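Local structure of Svp1-like protein 2 (Kluyveromyces lactis, 4V16) at residues Ala287-Val295 with Ala304-Asn312. The protein is a WD-repeat PROPPIN that binds phosphoinositides, probably through its beta-propeller, and so associates with membranes. Numbering follows the deposited sequence.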
loop_
_atom_site.group_PDB
_atom_site.type_symbol
_atom_site.label_atom_id
_atom_site.label_comp_id
_atom_site.label_asym_id
_atom_site.label_seq_id
_atom_site.Cartn_x
_atom_site.Cartn_y
_atom_site.Cartn_z
ATOM N N ALA A 287 -1.550 -2.937 8.399
ATOM C CA ALA A 287 -0.169 -3.389 8.514
ATOM C C ALA A 287 -0.076 -4.620 9.404
ATOM O O ALA A 287 -0.519 -4.602 10.551
ATOM C CB ALA A 287 0.710 -2.283 9.060
ATOM N N TRP A 288 0.495 -5.689 8.862
ATOM C CA TRP A 288 0.780 -6.882 9.647
ATOM C C TRP A 288 2.068 -6.698 10.441
ATOM O O TRP A 288 3.124 -6.438 9.868
ATOM C CB TRP A 288 0.903 -8.108 8.745
ATOM C CG TRP A 288 -0.379 -8.542 8.115
ATOM C CD1 TRP A 288 -0.953 -8.035 6.988
ATOM C CD2 TRP A 288 -1.243 -9.589 8.570
ATOM N NE1 TRP A 288 -2.125 -8.698 6.713
ATOM C CE2 TRP A 288 -2.326 -9.658 7.669
ATOM C CE3 TRP A 288 -1.208 -10.475 9.650
ATOM C CZ2 TRP A 288 -3.364 -10.576 7.818
ATOM C CZ3 TRP A 288 -2.238 -11.385 9.798
ATOM C CH2 TRP A 288 -3.302 -11.429 8.886
ATOM N N ILE A 289 1.975 -6.832 11.759
ATOM C CA ILE A 289 3.148 -6.730 12.624
ATOM C C ILE A 289 3.723 -8.115 12.903
ATOM O O ILE A 289 4.823 -8.245 13.437
ATOM C CB ILE A 289 2.815 -6.030 13.955
ATOM C CG1 ILE A 289 1.682 -6.760 14.685
ATOM C CG2 ILE A 289 2.436 -4.582 13.690
ATOM C CD1 ILE A 289 1.416 -6.239 16.076
ATOM N N SER A 290 2.964 -9.143 12.541
ATOM C CA SER A 290 3.421 -10.524 12.641
ATOM C C SER A 290 2.520 -11.399 11.785
ATOM O O SER A 290 1.715 -10.891 11.006
ATOM C CB SER A 290 3.415 -11.004 14.092
ATOM O OG SER A 290 2.092 -11.105 14.588
ATOM N N ASP A 291 2.652 -12.713 11.929
ATOM C CA ASP A 291 1.784 -13.641 11.213
ATOM C C ASP A 291 0.408 -13.716 11.866
ATOM O O ASP A 291 -0.508 -14.329 11.317
ATOM C CB ASP A 291 2.410 -15.036 11.160
ATOM C CG ASP A 291 3.520 -15.145 10.125
ATOM O OD1 ASP A 291 3.363 -14.597 9.010
ATOM O OD2 ASP A 291 4.551 -15.787 10.427
ATOM N N THR A 292 0.271 -13.092 13.036
ATOM C CA THR A 292 -0.977 -13.128 13.793
ATOM C C THR A 292 -1.332 -11.769 14.405
ATOM O O THR A 292 -2.158 -11.690 15.315
ATOM C CB THR A 292 -0.906 -14.177 14.927
ATOM O OG1 THR A 292 0.274 -13.961 15.713
ATOM C CG2 THR A 292 -0.880 -15.587 14.355
ATOM N N GLY A 293 -0.715 -10.704 13.900
ATOM C CA GLY A 293 -0.961 -9.367 14.415
ATOM C C GLY A 293 -1.088 -8.327 13.319
ATOM O O GLY A 293 -0.273 -8.289 12.397
ATOM N N LEU A 294 -2.114 -7.485 13.426
ATOM C CA LEU A 294 -2.338 -6.395 12.480
ATOM C C LEU A 294 -2.347 -5.050 13.187
ATOM O O LEU A 294 -2.573 -4.973 14.397
ATOM C CB LEU A 294 -3.665 -6.565 11.737
ATOM C CG LEU A 294 -3.812 -7.724 10.753
ATOM C CD1 LEU A 294 -4.078 -9.030 11.485
ATOM C CD2 LEU A 294 -4.930 -7.425 9.769
ATOM N N VAL A 295 -2.114 -3.992 12.417
ATOM C CA VAL A 295 -2.285 -2.633 12.903
ATOM C C VAL A 295 -3.040 -1.806 11.865
ATOM O O VAL A 295 -2.632 -1.731 10.705
ATOM C CB VAL A 295 -0.935 -1.960 13.222
ATOM C CG1 VAL A 295 -1.135 -0.493 13.589
ATOM C CG2 VAL A 295 -0.235 -2.689 14.357
ATOM N N ALA A 304 -3.946 4.385 16.054
ATOM C CA ALA A 304 -3.474 3.079 15.606
ATOM C C ALA A 304 -4.082 1.952 16.444
ATOM O O ALA A 304 -3.838 1.861 17.648
ATOM C CB ALA A 304 -1.959 3.019 15.665
ATOM N N ASP A 305 -4.871 1.101 15.793
ATOM C CA ASP A 305 -5.502 -0.041 16.451
ATOM C C ASP A 305 -4.669 -1.307 16.270
ATOM O O ASP A 305 -4.395 -1.711 15.146
ATOM C CB ASP A 305 -6.911 -0.275 15.893
ATOM C CG ASP A 305 -7.882 0.830 16.263
ATOM O OD1 ASP A 305 -7.749 1.397 17.366
ATOM O OD2 ASP A 305 -8.783 1.128 15.451
ATOM N N THR A 306 -4.283 -1.930 17.380
ATOM C CA THR A 306 -3.525 -3.178 17.342
ATOM C C THR A 306 -4.453 -4.380 17.509
ATOM O O THR A 306 -5.205 -4.457 18.482
ATOM C CB THR A 306 -2.449 -3.220 18.441
ATOM O OG1 THR A 306 -1.613 -2.060 18.340
ATOM C CG2 THR A 306 -1.595 -4.477 18.313
ATOM N N PHE A 307 -4.387 -5.313 16.563
ATOM C CA PHE A 307 -5.239 -6.502 16.577
ATOM C C PHE A 307 -4.433 -7.779 16.791
ATOM O O PHE A 307 -3.283 -7.877 16.360
ATOM C CB PHE A 307 -6.021 -6.616 15.266
ATOM C CG PHE A 307 -7.114 -5.600 15.119
ATOM C CD1 PHE A 307 -6.862 -4.369 14.540
ATOM C CD2 PHE A 307 -8.401 -5.881 15.552
ATOM C CE1 PHE A 307 -7.867 -3.434 14.399
ATOM C CE2 PHE A 307 -9.414 -4.950 15.414
ATOM C CZ PHE A 307 -9.146 -3.724 14.837
ATOM N N LYS A 308 -5.049 -8.753 17.460
ATOM C CA LYS A 308 -4.493 -10.100 17.558
ATOM C C LYS A 308 -5.393 -11.082 16.815
ATOM O O LYS A 308 -6.610 -11.082 17.000
ATOM C CB LYS A 308 -4.335 -10.529 19.020
ATOM C CG LYS A 308 -3.727 -11.922 19.208
ATOM C CD LYS A 308 -2.266 -11.971 18.766
ATOM C CE LYS A 308 -1.732 -13.396 18.719
ATOM N NZ LYS A 308 -1.712 -14.047 20.058
ATOM N N LEU A 309 -4.786 -11.912 15.974
ATOM C CA LEU A 309 -5.521 -12.927 15.232
ATOM C C LEU A 309 -5.432 -14.262 15.962
ATOM O O LEU A 309 -4.438 -14.977 15.843
ATOM C CB LEU A 309 -4.975 -13.051 13.807
ATOM C CG LEU A 309 -5.675 -14.046 12.880
ATOM C CD1 LEU A 309 -7.158 -13.735 12.747
ATOM C CD2 LEU A 309 -5.012 -14.045 11.513
ATOM N N ASN A 310 -6.474 -14.587 16.721
ATOM C CA ASN A 310 -6.484 -15.787 17.553
ATOM C C ASN A 310 -7.007 -17.014 16.813
ATOM O O ASN A 310 -7.762 -16.891 15.850
ATOM C CB ASN A 310 -7.325 -15.550 18.807
ATOM C CG ASN A 310 -6.637 -14.645 19.809
ATOM O OD1 ASN A 310 -5.438 -14.774 20.061
ATOM N ND2 ASN A 310 -7.395 -13.720 20.388
ATOM N N TYR A 311 -6.603 -18.192 17.279
ATOM C CA TYR A 311 -7.033 -19.453 16.685
ATOM C C TYR A 311 -7.298 -20.500 17.759
ATOM O O TYR A 311 -6.463 -20.731 18.635
ATOM C CB TYR A 311 -5.981 -19.972 15.701
ATOM C CG TYR A 311 -6.373 -21.262 15.016
ATOM C CD1 TYR A 311 -7.361 -21.279 14.041
ATOM C CD2 TYR A 311 -5.753 -22.464 15.340
ATOM C CE1 TYR A 311 -7.725 -22.453 13.410
ATOM C CE2 TYR A 311 -6.110 -23.645 14.712
ATOM C CZ TYR A 311 -7.098 -23.633 13.748
ATOM O OH TYR A 311 -7.464 -24.799 13.116
ATOM N N ASN A 312 -8.471 -21.120 17.686
ATOM C CA ASN A 312 -8.829 -22.215 18.578
ATOM C C ASN A 312 -8.644 -23.552 17.868
ATOM O O ASN A 312 -9.444 -23.927 17.010
ATOM C CB ASN A 312 -10.272 -22.057 19.061
ATOM C CG ASN A 312 -10.680 -23.133 20.046
ATOM O OD1 ASN A 312 -9.841 -23.866 20.573
ATOM N ND2 ASN A 312 -11.978 -23.229 20.307
#
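L294 and F307 form an antiparallel hydrogen-bonded pair between strands 293-298 and 303-312, and show how two inner strands of a small sheet are joined. F307 N reaches L294 O at 2.8 Å in a nearly straight bond, while the return bond from L294 N to F307 O is longer, 3.2 Å, and arrives from above the carbonyl plane. Beyond them L309 N donates to T292 O, 2.7 Å away, extending the pairing into the turn before strand 293-298. Beside the neighbouring non-hydrogen-bonded pair of V295 and T306, V295 CA approaches D305 O at 3.2 Å in a CA-H...O contact.

Side chains settle on two faces. L309 extends with CG opposite the backbone N (chi1 -178°), which carries CD2 to the edge of the W288 ring, 4.1 Å from CH2; L294 CG lies over the centre of one face of that indole. On the face that carries K308 and T306, K308 runs alongside T292 of the turn, its CE 3.7 Å from T292 OG1, and the I289 and T306 side chains cross at about a right angle, touching through CD1 and CG2.

Further out, T292 N donates to S290 OG in an ST turn. W288 NE1 is held by R231 O, the F307 ring packs edge-to-face with F273, and D305 takes a hydrogen bond from W298 NE1 on OD2 and forms a salt bridge with R325 through OD1. Strand 317-327 flanks 303-312 and completes a four-stranded antiparallel sheet, one blade of the seven-bladed PROPPIN beta-propeller.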